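Local coordinates for ALDH21) (PDB 5MZ5), which catalyses the NADP(+)-dependent oxidation of succinic semialdehyde, as a member of the aldehyde dehydrogenase family, at residues 42-47 against 236-242; 106-111 against 227-233; 374-378 against 404-410; 324-328 against 434-438. The contacts are given in a common frame with arbitrary orientation. Residues are numbered along the deposited sequence.

Contact 1: residues 42-47 against 236-242; sequences IFLASK and LGAFSIL
Strand 42-44 runs antiparallel to strand 239-241, at 147° between short axes that approach to 4.7 Å. Phe43 and Ile241 form a single hydrogen-bonded pair: Phe43 N to Ile241 O 3.0 Å, Ile241 N to Phe43 O 2.9 Å. Beyond it a type I' turn spans Leu44 to Lys47, with Ala45 (52/50) and Ser46 (75/0) at positive phi. This is a beta hairpin tip, joining strand 38-44 to strand 47-49, laid on the edge strand of the six-stranded Rossmann-type sheet that carries NADP(+)-binding residues such as Lys212. Ser240 (chi1 m), on the facing strand, accepts from the turn amide Ala45 N through OG at 2.8 Å; in the turn, Ser46 OG (m) accepts from Gly237 N, and Ser46 N donates to Phe239 O, both at 2.8 Å. Ser46 CA lies over one face of the Phe239 ring (p rotamer), a CH-pi contact of 3.9 Å to the centroid. Phe43 (m) sends its ring away, CB 3.6 Å from Phe239 CE2. At Gly237 (87/3) a CB would strike the preceding carbonyl.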
loop_
_atom_site.group_PDB
_atom_site.type_symbol
_atom_site.label_atom_id
_atom_site.label_comp_id
_atom_site.label_asym_id
_atom_site.label_seq_id
_atom_site.Cartn_x
_atom_site.Cartn_y
_atom_site.Cartn_z
ATOM N N ILE A 42 8.379 20.038 36.324
ATOM C CA ILE A 42 8.968 19.184 35.305
ATOM C C ILE A 42 8.297 17.830 35.469
ATOM O O ILE A 42 7.647 17.594 36.496
ATOM C CB ILE A 42 10.520 19.159 35.292
ATOM C CG1 ILE A 42 11.110 18.656 36.627
ATOM C CG2 ILE A 42 11.037 20.551 34.936
ATOM C CD1 ILE A 42 12.630 18.326 36.624
ATOM N N PHE A 43 8.397 16.969 34.456
ATOM C CA PHE A 43 7.703 15.701 34.516
ATOM C C PHE A 43 8.656 14.545 34.581
ATOM O O PHE A 43 9.468 14.350 33.692
ATOM C CB PHE A 43 6.670 15.596 33.369
ATOM C CG PHE A 43 5.559 16.603 33.595
ATOM C CD1 PHE A 43 4.456 16.282 34.381
ATOM C CD2 PHE A 43 5.669 17.908 33.111
ATOM C CE1 PHE A 43 3.466 17.237 34.650
ATOM C CE2 PHE A 43 4.697 18.861 33.402
ATOM C CZ PHE A 43 3.606 18.520 34.179
ATOM N N LEU A 44 8.577 13.807 35.686
ATOM C CA LEU A 44 9.423 12.661 35.972
ATOM C C LEU A 44 8.534 11.449 36.155
ATOM O O LEU A 44 7.765 11.385 37.123
ATOM C CB LEU A 44 10.287 12.942 37.218
ATOM C CG LEU A 44 11.132 11.791 37.788
ATOM C CD1 LEU A 44 12.130 11.285 36.777
ATOM C CD2 LEU A 44 11.889 12.241 39.027
ATOM N N ALA A 45 8.627 10.491 35.199
ATOM C CA ALA A 45 7.841 9.255 35.176
ATOM C C ALA A 45 6.329 9.579 35.307
ATOM O O ALA A 45 5.644 9.030 36.183
ATOM C CB ALA A 45 8.307 8.316 36.287
ATOM N N SER A 46 5.855 10.534 34.444
ATOM C CA SER A 46 4.471 11.040 34.302
ATOM C C SER A 46 3.989 11.987 35.406
ATOM O O SER A 46 2.838 12.438 35.366
ATOM C CB SER A 46 3.475 9.886 34.167
ATOM O OG SER A 46 3.949 8.861 33.313
ATOM N N LYS A 47 4.847 12.275 36.392
ATOM C CA LYS A 47 4.441 13.058 37.554
ATOM C C LYS A 47 5.107 14.436 37.655
ATOM O O LYS A 47 6.303 14.563 37.376
ATOM C CB LYS A 47 4.638 12.238 38.854
ATOM C CG LYS A 47 3.879 10.908 38.832
ATOM C CD LYS A 47 3.367 10.504 40.194
ATOM C CE LYS A 47 2.338 9.397 40.139
ATOM N NZ LYS A 47 1.076 9.800 39.446
ATOM N N LEU A 236 1.728 4.783 33.720
ATOM C CA LEU A 236 2.665 5.499 34.587
ATOM C C LEU A 236 4.110 5.236 34.131
ATOM O O LEU A 236 4.482 4.092 33.870
ATOM C CB LEU A 236 2.466 5.064 36.041
ATOM C CG LEU A 236 3.162 5.917 37.091
ATOM C CD1 LEU A 236 2.417 7.249 37.293
ATOM C CD2 LEU A 236 3.294 5.137 38.408
ATOM N N GLY A 237 4.876 6.307 33.975
ATOM C CA GLY A 237 6.255 6.235 33.503
ATOM C C GLY A 237 6.424 6.264 31.997
ATOM O O GLY A 237 7.551 6.167 31.514
ATOM N N ALA A 238 5.314 6.415 31.234
ATOM C CA ALA A 238 5.314 6.483 29.757
ATOM C C ALA A 238 6.076 7.717 29.251
ATOM O O ALA A 238 6.567 7.739 28.110
ATOM C CB ALA A 238 3.889 6.533 29.247
ATOM N N PHE A 239 6.123 8.764 30.072
ATOM C CA PHE A 239 6.808 9.978 29.661
ATOM C C PHE A 239 7.514 10.680 30.797
ATOM O O PHE A 239 7.105 10.599 31.956
ATOM C CB PHE A 239 5.838 10.948 28.935
ATOM C CG PHE A 239 4.944 11.770 29.834
ATOM C CD1 PHE A 239 3.760 11.240 30.343
ATOM C CD2 PHE A 239 5.312 13.056 30.219
ATOM C CE1 PHE A 239 2.953 11.989 31.205
ATOM C CE2 PHE A 239 4.499 13.804 31.076
ATOM C CZ PHE A 239 3.330 13.264 31.568
ATOM N N SER A 240 8.563 11.407 30.423
ATOM C CA SER A 240 9.322 12.323 31.252
ATOM C C SER A 240 9.699 13.483 30.345
ATOM O O SER A 240 10.047 13.258 29.186
ATOM C CB SER A 240 10.566 11.666 31.832
ATOM O OG SER A 240 10.220 10.846 32.933
ATOM N N ILE A 241 9.552 14.708 30.849
ATOM C CA ILE A 241 9.914 15.953 30.151
ATOM C C ILE A 241 10.776 16.745 31.138
ATOM O O ILE A 241 10.265 17.266 32.135
ATOM C CB ILE A 241 8.714 16.766 29.568
ATOM C CG1 ILE A 241 7.855 15.887 28.614
ATOM C CG2 ILE A 241 9.211 18.079 28.859
ATOM C CD1 ILE A 241 6.524 16.439 28.299
ATOM N N LEU A 242 12.099 16.724 30.895
ATOM C CA LEU A 242 13.090 17.340 31.770
ATOM C C LEU A 242 14.067 18.302 31.053
ATOM O O LEU A 242 14.906 17.844 30.271
ATOM C CB LEU A 242 13.928 16.276 32.521
ATOM C CG LEU A 242 13.340 14.900 32.812
ATOM C CD1 LEU A 242 14.417 13.831 32.686
ATOM C CD2 LEU A 242 12.754 14.849 34.221
#

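Contact 2: residues 106-111 against 227-233; sequences KVVAEL and ILHKIEE
Ile227 (chi1 m, chi2 t) lies against Val107 and Leu111, its CG2 3.9 Å from Val107 CG2 and its CD1 4.2 Å from Leu111 CD2. Residues 106-111 are regular helix within helix 97-113, and 227-233 carry the chain out of helix 219-229: Ile227 and Leu228 are helical, Lys230 sits at -82/-3, and Ile231, at -95/107, turns the backbone out of helical conformation. The closest CA pairs are Val107-Ile227 at 6.4 Å and Lys106-Ile231 at 7.4 Å. Val107 (t), a compact beta-branched residue, fits between several neighbours, its CG2 meeting Leu228 CD2 at 3.7 Å and Ile231 CD1 at 3.8 Å. The patch belongs to the packing of two helices in the coenzyme-binding half of the fold, and helix 130-151 extends it through Phe144 and Ile141. Charges flank the apolar seam. Lys106, nearly extended (m, t, t, t), suits its place because its stem lies on the apolar patch, CB 3.8 Å from Ile231 CD1, while NZ joins a salt-bridge network with Glu233 OE1 at 2.9 Å and, as the weak member, Glu232 OE1 at 3.2 Å. A separate salt bridge links Glu110 OE1 to Lys230 NZ at 2.9 Å. The chemistry is thus apolar packing between the helices with salt bridges at its exposed margin.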
loop_
_atom_site.group_PDB
_atom_site.type_symbol
_atom_site.label_atom_id
_atom_site.label_comp_id
_atom_site.label_asym_id
_atom_site.label_seq_id
_atom_site.Cartn_x
_atom_site.Cartn_y
_atom_site.Cartn_z
ATOM N N LYS A 106 -7.365 13.440 23.461
ATOM C CA LYS A 106 -7.452 14.214 24.696
ATOM C C LYS A 106 -6.443 15.369 24.667
ATOM O O LYS A 106 -6.741 16.438 25.173
ATOM C CB LYS A 106 -7.276 13.324 25.938
ATOM C CG LYS A 106 -8.535 12.556 26.289
ATOM C CD LYS A 106 -8.303 11.613 27.467
ATOM C CE LYS A 106 -9.540 10.796 27.763
ATOM N NZ LYS A 106 -9.538 10.269 29.155
ATOM N N VAL A 107 -5.270 15.163 24.021
ATOM C CA VAL A 107 -4.255 16.207 23.846
ATOM C C VAL A 107 -4.835 17.287 22.895
ATOM O O VAL A 107 -4.748 18.468 23.212
ATOM C CB VAL A 107 -2.881 15.650 23.342
ATOM C CG1 VAL A 107 -1.889 16.780 23.063
ATOM C CG2 VAL A 107 -2.292 14.664 24.336
ATOM N N VAL A 108 -5.457 16.863 21.770
ATOM C CA VAL A 108 -6.112 17.747 20.788
ATOM C C VAL A 108 -7.149 18.662 21.495
ATOM O O VAL A 108 -7.088 19.886 21.328
ATOM C CB VAL A 108 -6.729 16.942 19.607
ATOM C CG1 VAL A 108 -7.669 17.798 18.756
ATOM C CG2 VAL A 108 -5.643 16.314 18.740
ATOM N N ALA A 109 -8.029 18.065 22.334
ATOM C CA ALA A 109 -9.074 18.754 23.097
ATOM C C ALA A 109 -8.508 19.776 24.091
ATOM O O ALA A 109 -9.032 20.891 24.184
ATOM C CB ALA A 109 -9.966 17.745 23.819
ATOM N N GLU A 110 -7.423 19.417 24.793
ATOM C CA GLU A 110 -6.764 20.316 25.745
ATOM C C GLU A 110 -6.018 21.468 25.057
ATOM O O GLU A 110 -6.039 22.582 25.581
ATOM C CB GLU A 110 -5.863 19.548 26.708
ATOM C CG GLU A 110 -6.483 19.343 28.084
ATOM C CD GLU A 110 -6.421 20.551 29.003
ATOM O OE1 GLU A 110 -5.327 20.830 29.545
ATOM O OE2 GLU A 110 -7.471 21.205 29.203
ATOM N N LEU A 111 -5.397 21.214 23.878
ATOM C CA LEU A 111 -4.730 22.260 23.087
ATOM C C LEU A 111 -5.736 23.302 22.583
ATOM O O LEU A 111 -5.447 24.492 22.620
ATOM C CB LEU A 111 -3.928 21.685 21.913
ATOM C CG LEU A 111 -2.688 20.847 22.244
ATOM C CD1 LEU A 111 -2.267 20.017 21.051
ATOM C CD2 LEU A 111 -1.535 21.705 22.718
ATOM N N ILE A 227 -0.737 18.387 30.267
ATOM C CA ILE A 227 -1.838 17.767 29.535
ATOM C C ILE A 227 -1.728 16.233 29.659
ATOM O O ILE A 227 -2.684 15.593 30.066
ATOM C CB ILE A 227 -1.850 18.257 28.058
ATOM C CG1 ILE A 227 -2.231 19.755 27.977
ATOM C CG2 ILE A 227 -2.746 17.365 27.171
ATOM C CD1 ILE A 227 -1.872 20.460 26.677
ATOM N N LEU A 228 -0.539 15.674 29.378
ATOM C CA LEU A 228 -0.279 14.241 29.411
ATOM C C LEU A 228 -0.457 13.618 30.778
ATOM O O LEU A 228 -0.964 12.508 30.870
ATOM C CB LEU A 228 1.118 13.924 28.838
ATOM C CG LEU A 228 1.309 14.122 27.341
ATOM C CD1 LEU A 228 2.735 13.835 26.959
ATOM C CD2 LEU A 228 0.345 13.253 26.531
ATOM N N HIS A 229 -0.067 14.349 31.836
ATOM C CA HIS A 229 -0.180 13.937 33.233
ATOM C C HIS A 229 -1.627 13.620 33.640
ATOM O O HIS A 229 -1.844 12.702 34.417
ATOM C CB HIS A 229 0.437 15.023 34.151
ATOM C CG HIS A 229 0.095 14.861 35.600
ATOM N ND1 HIS A 229 0.529 13.752 36.333
ATOM C CD2 HIS A 229 -0.672 15.638 36.400
ATOM C CE1 HIS A 229 0.017 13.900 37.545
ATOM N NE2 HIS A 229 -0.706 15.021 37.637
ATOM N N LYS A 230 -2.610 14.365 33.109
ATOM C CA LYS A 230 -4.033 14.196 33.411
ATOM C C LYS A 230 -4.697 13.069 32.599
ATOM O O LYS A 230 -5.877 12.801 32.810
ATOM C CB LYS A 230 -4.783 15.532 33.188
ATOM C CG LYS A 230 -4.330 16.685 34.101
ATOM C CD LYS A 230 -4.971 18.048 33.707
ATOM C CE LYS A 230 -4.386 18.702 32.463
ATOM N NZ LYS A 230 -4.838 20.108 32.278
ATOM N N ILE A 231 -3.957 12.402 31.682
ATOM C CA ILE A 231 -4.539 11.347 30.843
ATOM C C ILE A 231 -4.298 9.956 31.464
ATOM O O ILE A 231 -3.185 9.425 31.431
ATOM C CB ILE A 231 -4.106 11.465 29.352
ATOM C CG1 ILE A 231 -4.504 12.851 28.784
ATOM C CG2 ILE A 231 -4.701 10.315 28.513
ATOM C CD1 ILE A 231 -3.845 13.230 27.469
ATOM N N GLU A 232 -5.385 9.380 32.004
ATOM C CA GLU A 232 -5.446 8.094 32.704
ATOM C C GLU A 232 -5.067 6.889 31.834
ATOM O O GLU A 232 -4.462 5.956 32.360
ATOM C CB GLU A 232 -6.820 7.891 33.381
ATOM C CG GLU A 232 -8.025 7.975 32.443
ATOM C CD GLU A 232 -8.713 9.326 32.298
ATOM O OE1 GLU A 232 -8.038 10.327 31.958
ATOM O OE2 GLU A 232 -9.950 9.368 32.484
ATOM N N GLU A 233 -5.407 6.914 30.516
ATOM C CA GLU A 233 -5.098 5.858 29.535
ATOM C C GLU A 233 -3.590 5.656 29.355
ATOM O O GLU A 233 -3.157 4.559 29.001
ATOM C CB GLU A 233 -5.696 6.188 28.153
ATOM C CG GLU A 233 -7.200 6.022 28.031
ATOM C CD GLU A 233 -8.035 7.261 28.280
ATOM O OE1 GLU A 233 -7.584 8.160 29.028
ATOM O OE2 GLU A 233 -9.171 7.311 27.754
#

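Contact 3: residues 374-378 against 404-410; sequences WVKEA and VPIEANA
Between parallel neighbours 395-402 and 419-425 of the catalytic sheet, the crossover connection runs through segment 404-410, and helix 365-380 packs against it. Asn409, Ala378 and Trp374 bury most of the surface. Pro405 to Ala408 form a type I turn, Ala408 is the N-cap residue, and Asn409 and Ala410 open the short helix 409-412. The nearest CA pairs are Trp374-Ala410 at 5.5 Å and Ala378-Ala408 at 5.6 Å; the alanines Ala378, Ala408 and Ala410 let the backbones come close. The methyl of Ala378 fits here, its CB meeting Val404 CG1 at 3.9 Å and Ala410 CB at 4.1 Å. Trp374 (chi1 m, chi2 9°) spreads its indole over Asn409, whose CB stands 3.5 Å from the centroid of the five-membered ring and 12° off the normal, a CH-pi contact. The NADP(+)-binding Glu414 has its side chain about 6 Å from that of Trp374. Asn409 ND2 (chi1 m) donates to Glu377 OE1 at 2.9 Å. Glu377 OE2, which also forms a salt bridge with Lys381, accepts a weak bond from Asn409 N at 3.4 Å, so its negative charge faces the start of helix 409-412, where the first amides lack partners within the helix. One water fills the gap, donating to Trp374 O at 2.6 Å and weakly to Glu377 OE1 at 3.1 Å, and accepting from Ala410 N at 3.0 Å.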
loop_
_atom_site.group_PDB
_atom_site.type_symbol
_atom_site.label_atom_id
_atom_site.label_comp_id
_atom_site.label_asym_id
_atom_site.label_seq_id
_atom_site.Cartn_x
_atom_site.Cartn_y
_atom_site.Cartn_z
ATOM N N TRP A 374 27.780 38.449 9.693
ATOM C CA TRP A 374 27.701 37.778 8.398
ATOM C C TRP A 374 27.198 38.707 7.309
ATOM O O TRP A 374 27.678 38.611 6.186
ATOM C CB TRP A 374 26.901 36.472 8.480
ATOM C CG TRP A 374 27.650 35.358 9.156
ATOM C CD1 TRP A 374 28.837 35.449 9.831
ATOM C CD2 TRP A 374 27.252 33.986 9.227
ATOM N NE1 TRP A 374 29.200 34.217 10.318
ATOM C CE2 TRP A 374 28.244 33.299 9.966
ATOM C CE3 TRP A 374 26.133 33.266 8.759
ATOM C CZ2 TRP A 374 28.181 31.922 10.202
ATOM C CZ3 TRP A 374 26.064 31.906 9.014
ATOM C CH2 TRP A 374 27.067 31.254 9.746
ATOM N N VAL A 375 26.289 39.645 7.644
ATOM C CA VAL A 375 25.789 40.646 6.691
ATOM C C VAL A 375 26.952 41.586 6.296
ATOM O O VAL A 375 27.175 41.811 5.097
ATOM C CB VAL A 375 24.532 41.397 7.227
ATOM C CG1 VAL A 375 24.230 42.660 6.421
ATOM C CG2 VAL A 375 23.311 40.477 7.274
ATOM N N LYS A 376 27.702 42.110 7.300
ATOM C CA LYS A 376 28.846 42.997 7.066
ATOM C C LYS A 376 29.925 42.284 6.235
ATOM O O LYS A 376 30.433 42.857 5.273
ATOM C CB LYS A 376 29.431 43.541 8.386
ATOM C CG LYS A 376 28.541 44.569 9.082
ATOM C CD LYS A 376 29.291 45.330 10.151
ATOM C CE LYS A 376 28.503 45.562 11.416
ATOM N NZ LYS A 376 28.673 44.432 12.380
ATOM N N GLU A 377 30.215 41.016 6.566
ATOM C CA GLU A 377 31.185 40.203 5.838
ATOM C C GLU A 377 30.753 40.006 4.370
ATOM O O GLU A 377 31.596 40.112 3.480
ATOM C CB GLU A 377 31.389 38.859 6.545
ATOM C CG GLU A 377 32.456 37.965 5.928
ATOM C CD GLU A 377 32.173 36.475 5.973
ATOM O OE1 GLU A 377 31.375 36.039 6.835
ATOM O OE2 GLU A 377 32.770 35.735 5.158
ATOM N N ALA A 378 29.442 39.754 4.125
ATOM C CA ALA A 378 28.871 39.565 2.787
ATOM C C ALA A 378 29.069 40.817 1.928
ATOM O O ALA A 378 29.474 40.690 0.769
ATOM C CB ALA A 378 27.393 39.208 2.883
ATOM N N VAL A 404 26.150 37.929 -3.430
ATOM C CA VAL A 404 27.055 37.549 -2.349
ATOM C C VAL A 404 27.924 36.373 -2.864
ATOM O O VAL A 404 27.368 35.378 -3.342
ATOM C CB VAL A 404 26.290 37.208 -1.044
ATOM C CG1 VAL A 404 27.215 36.594 0.004
ATOM C CG2 VAL A 404 25.595 38.444 -0.486
ATOM N N PRO A 405 29.277 36.481 -2.823
ATOM C CA PRO A 405 30.111 35.371 -3.328
ATOM C C PRO A 405 30.030 34.104 -2.472
ATOM O O PRO A 405 29.681 34.159 -1.296
ATOM C CB PRO A 405 31.525 35.975 -3.377
ATOM C CG PRO A 405 31.507 37.046 -2.369
ATOM C CD PRO A 405 30.112 37.608 -2.348
ATOM N N ILE A 406 30.348 32.965 -3.089
ATOM C CA ILE A 406 30.323 31.619 -2.511
ATOM C C ILE A 406 31.201 31.484 -1.235
ATOM O O ILE A 406 30.868 30.693 -0.361
ATOM C CB ILE A 406 30.667 30.553 -3.615
ATOM C CG1 ILE A 406 30.265 29.129 -3.188
ATOM C CG2 ILE A 406 32.135 30.614 -4.087
ATOM C CD1 ILE A 406 28.833 28.728 -3.534
ATOM N N GLU A 407 32.299 32.252 -1.136
ATOM C CA GLU A 407 33.211 32.193 0.011
ATOM C C GLU A 407 32.625 32.853 1.285
ATOM O O GLU A 407 33.039 32.480 2.390
ATOM C CB GLU A 407 34.619 32.736 -0.333
ATOM C CG GLU A 407 34.660 34.136 -0.940
ATOM C CD GLU A 407 34.515 34.261 -2.449
ATOM O OE1 GLU A 407 34.821 35.358 -2.969
ATOM O OE2 GLU A 407 34.094 33.282 -3.113
ATOM N N ALA A 408 31.656 33.795 1.140
ATOM C CA ALA A 408 31.012 34.450 2.294
ATOM C C ALA A 408 30.160 33.472 3.110
ATOM O O ALA A 408 29.456 32.629 2.532
ATOM C CB ALA A 408 30.166 35.626 1.840
ATOM N N ASN A 409 30.240 33.581 4.460
ATOM C CA ASN A 409 29.492 32.743 5.409
ATOM C C ASN A 409 27.986 32.807 5.196
ATOM O O ASN A 409 27.312 31.788 5.366
ATOM C CB ASN A 409 29.816 33.107 6.848
ATOM C CG ASN A 409 31.127 32.566 7.332
ATOM O OD1 ASN A 409 31.445 31.387 7.164
ATOM N ND2 ASN A 409 31.904 33.411 7.985
ATOM N N ALA A 410 27.468 33.998 4.810
ATOM C CA ALA A 410 26.047 34.230 4.533
ATOM C C ALA A 410 25.572 33.342 3.367
ATOM O O ALA A 410 24.419 32.931 3.367
ATOM C CB ALA A 410 25.801 35.699 4.221
HETATM O O HOH W 1 28.962 36.651 4.986
#

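Contact 4: residues 324-328 against 434-438; sequences QRLYV and ECNNT
A buried arginine reaches from a beta strand to two successive carbonyls of a helix. Arg325 lies on strand 323-329 of the catalytic sheet and, with its side chain (m, t, m) directed at helix 428-435, donates from NH1 to Cys435 O at 2.8 Å and from NH2 to Glu434 O at 3.0 Å, both acceptors lying near the guanidinium plane. The segments stay well apart, Arg325 CA being 8.1 Å from Cys435 CA, a gap that a long donor-rich side chain can span. Arg325 NE donates to Asn289 OD1. Tyr327 (m), two residues along, points to the same side; its OH accepts from Arg325 NH2 at 2.8 Å, and its ring packs obliquely against the helix, CD2 4.0 Å from Cys435 SG and CE1 3.6 Å from Glu434 CG. The small sulfur side chain of Cys435 (m) suits this buried place, where it also touches Pro291 and Ile293. After the helix, Asn437 is the centre of an inverse gamma turn. Asn437 ND2 donates to Glu434 OE1 at 3.1 Å, while Glu434 OE2 makes a salt bridge to Arg411. A water lies 2.9 Å from Tyr327 OH and donates to Glu434 OE2 at 2.6 Å.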
loop_
_atom_site.group_PDB
_atom_site.type_symbol
_atom_site.label_atom_id
_atom_site.label_comp_id
_atom_site.label_asym_id
_atom_site.label_seq_id
_atom_site.Cartn_x
_atom_site.Cartn_y
_atom_site.Cartn_z
ATOM N N GLN A 324 16.662 31.275 2.092
ATOM C CA GLN A 324 17.902 32.038 2.231
ATOM C C GLN A 324 18.414 32.576 0.894
ATOM O O GLN A 324 19.026 33.637 0.871
ATOM C CB GLN A 324 18.973 31.180 2.917
ATOM C CG GLN A 324 20.172 31.988 3.417
ATOM C CD GLN A 324 21.134 31.119 4.188
ATOM O OE1 GLN A 324 20.747 30.365 5.090
ATOM N NE2 GLN A 324 22.407 31.186 3.838
ATOM N N ARG A 325 18.179 31.831 -0.206
ATOM C CA ARG A 325 18.679 32.185 -1.539
ATOM C C ARG A 325 17.549 32.272 -2.559
ATOM O O ARG A 325 16.705 31.372 -2.646
ATOM C CB ARG A 325 19.759 31.189 -2.009
ATOM C CG ARG A 325 20.962 31.057 -1.059
ATOM C CD ARG A 325 21.914 29.977 -1.523
ATOM N NE ARG A 325 21.395 28.617 -1.325
ATOM C CZ ARG A 325 21.492 27.639 -2.220
ATOM N NH1 ARG A 325 21.057 26.422 -1.928
ATOM N NH2 ARG A 325 22.043 27.867 -3.410
ATOM N N LEU A 326 17.528 33.387 -3.307
ATOM C CA LEU A 326 16.505 33.653 -4.299
ATOM C C LEU A 326 17.147 33.853 -5.671
ATOM O O LEU A 326 17.938 34.779 -5.846
ATOM C CB LEU A 326 15.666 34.875 -3.865
ATOM C CG LEU A 326 14.516 35.346 -4.758
ATOM C CD1 LEU A 326 13.594 34.175 -5.207
ATOM C CD2 LEU A 326 13.728 36.457 -4.068
ATOM N N TYR A 327 16.798 32.971 -6.626
ATOM C CA TYR A 327 17.286 32.951 -8.011
ATOM C C TYR A 327 16.152 33.364 -8.928
ATOM O O TYR A 327 15.122 32.689 -8.991
ATOM C CB TYR A 327 17.844 31.549 -8.375
ATOM C CG TYR A 327 19.007 31.166 -7.483
ATOM C CD1 TYR A 327 20.306 31.577 -7.780
ATOM C CD2 TYR A 327 18.800 30.442 -6.309
ATOM C CE1 TYR A 327 21.373 31.279 -6.932
ATOM C CE2 TYR A 327 19.853 30.148 -5.448
ATOM C CZ TYR A 327 21.139 30.568 -5.762
ATOM O OH TYR A 327 22.169 30.283 -4.905
ATOM N N VAL A 328 16.299 34.530 -9.565
ATOM C CA VAL A 328 15.265 35.084 -10.441
ATOM C C VAL A 328 15.784 35.177 -11.876
ATOM O O VAL A 328 16.891 35.652 -12.100
ATOM C CB VAL A 328 14.762 36.457 -9.913
ATOM C CG1 VAL A 328 13.661 37.021 -10.804
ATOM C CG2 VAL A 328 14.289 36.345 -8.460
ATOM N N GLU A 434 22.869 25.565 -9.308
ATOM C CA GLU A 434 23.235 26.509 -8.264
ATOM C C GLU A 434 22.421 26.305 -6.977
ATOM O O GLU A 434 22.955 26.503 -5.882
ATOM C CB GLU A 434 23.186 27.966 -8.767
ATOM C CG GLU A 434 23.954 28.941 -7.891
ATOM C CD GLU A 434 25.385 28.602 -7.509
ATOM O OE1 GLU A 434 26.044 27.808 -8.221
ATOM O OE2 GLU A 434 25.860 29.167 -6.500
ATOM N N CYS A 435 21.139 25.892 -7.108
ATOM C CA CYS A 435 20.277 25.547 -5.966
ATOM C C CYS A 435 20.921 24.414 -5.173
ATOM O O CYS A 435 20.906 24.442 -3.943
ATOM C CB CYS A 435 18.881 25.150 -6.444
ATOM S SG CYS A 435 17.840 26.555 -6.874
ATOM N N ASN A 436 21.505 23.440 -5.899
ATOM C CA ASN A 436 22.188 22.262 -5.379
ATOM C C ASN A 436 23.582 22.549 -4.872
ATOM O O ASN A 436 24.149 21.685 -4.204
ATOM C CB ASN A 436 22.239 21.144 -6.448
ATOM C CG ASN A 436 20.892 20.564 -6.768
ATOM O OD1 ASN A 436 19.941 20.638 -5.973
ATOM N ND2 ASN A 436 20.798 19.928 -7.916
ATOM N N ASN A 437 24.142 23.746 -5.195
ATOM C CA ASN A 437 25.495 24.167 -4.806
ATOM C C ASN A 437 25.524 24.613 -3.333
ATOM O O ASN A 437 25.693 25.802 -3.006
ATOM C CB ASN A 437 26.051 25.236 -5.783
ATOM C CG ASN A 437 27.521 25.512 -5.605
ATOM O OD1 ASN A 437 28.229 24.781 -4.914
ATOM N ND2 ASN A 437 28.019 26.581 -6.222
ATOM N N THR A 438 25.340 23.623 -2.447
ATOM C CA THR A 438 25.249 23.778 -0.997
ATOM C C THR A 438 25.522 22.430 -0.332
ATOM O O THR A 438 25.354 21.390 -0.969
ATOM C CB THR A 438 23.839 24.341 -0.607
ATOM O OG1 THR A 438 23.753 24.476 0.811
ATOM C CG2 THR A 438 22.675 23.459 -1.102
HETATM O O HOH W 2 24.721 31.422 -5.763
#

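In the fold
The four contacts form two pairs on opposite sides of the chain's centre. Contacts 1 and 2 have centres 14 Å apart and use consecutive elements of the chain, contact 2 helix 219-229 and contact 1 strand 239-241; along the chain both segments of contact 2 fall between those of contact 1, and Ser46 O meets His229 ND1 at 2.8 Å. Contacts 3 and 4, also 14 Å apart between centres, lie around the sheet that contains strand 323-329, contact 3 falling between the segments of contact 4, and touch where Ile406 CD1 approaches Asn437 ND2 at 3.5 Å. Centres of different pairs lie 43 to 47 Å apart. One pair thus lies in the coenzyme-binding Rossmann-type region, the other in the catalytic region.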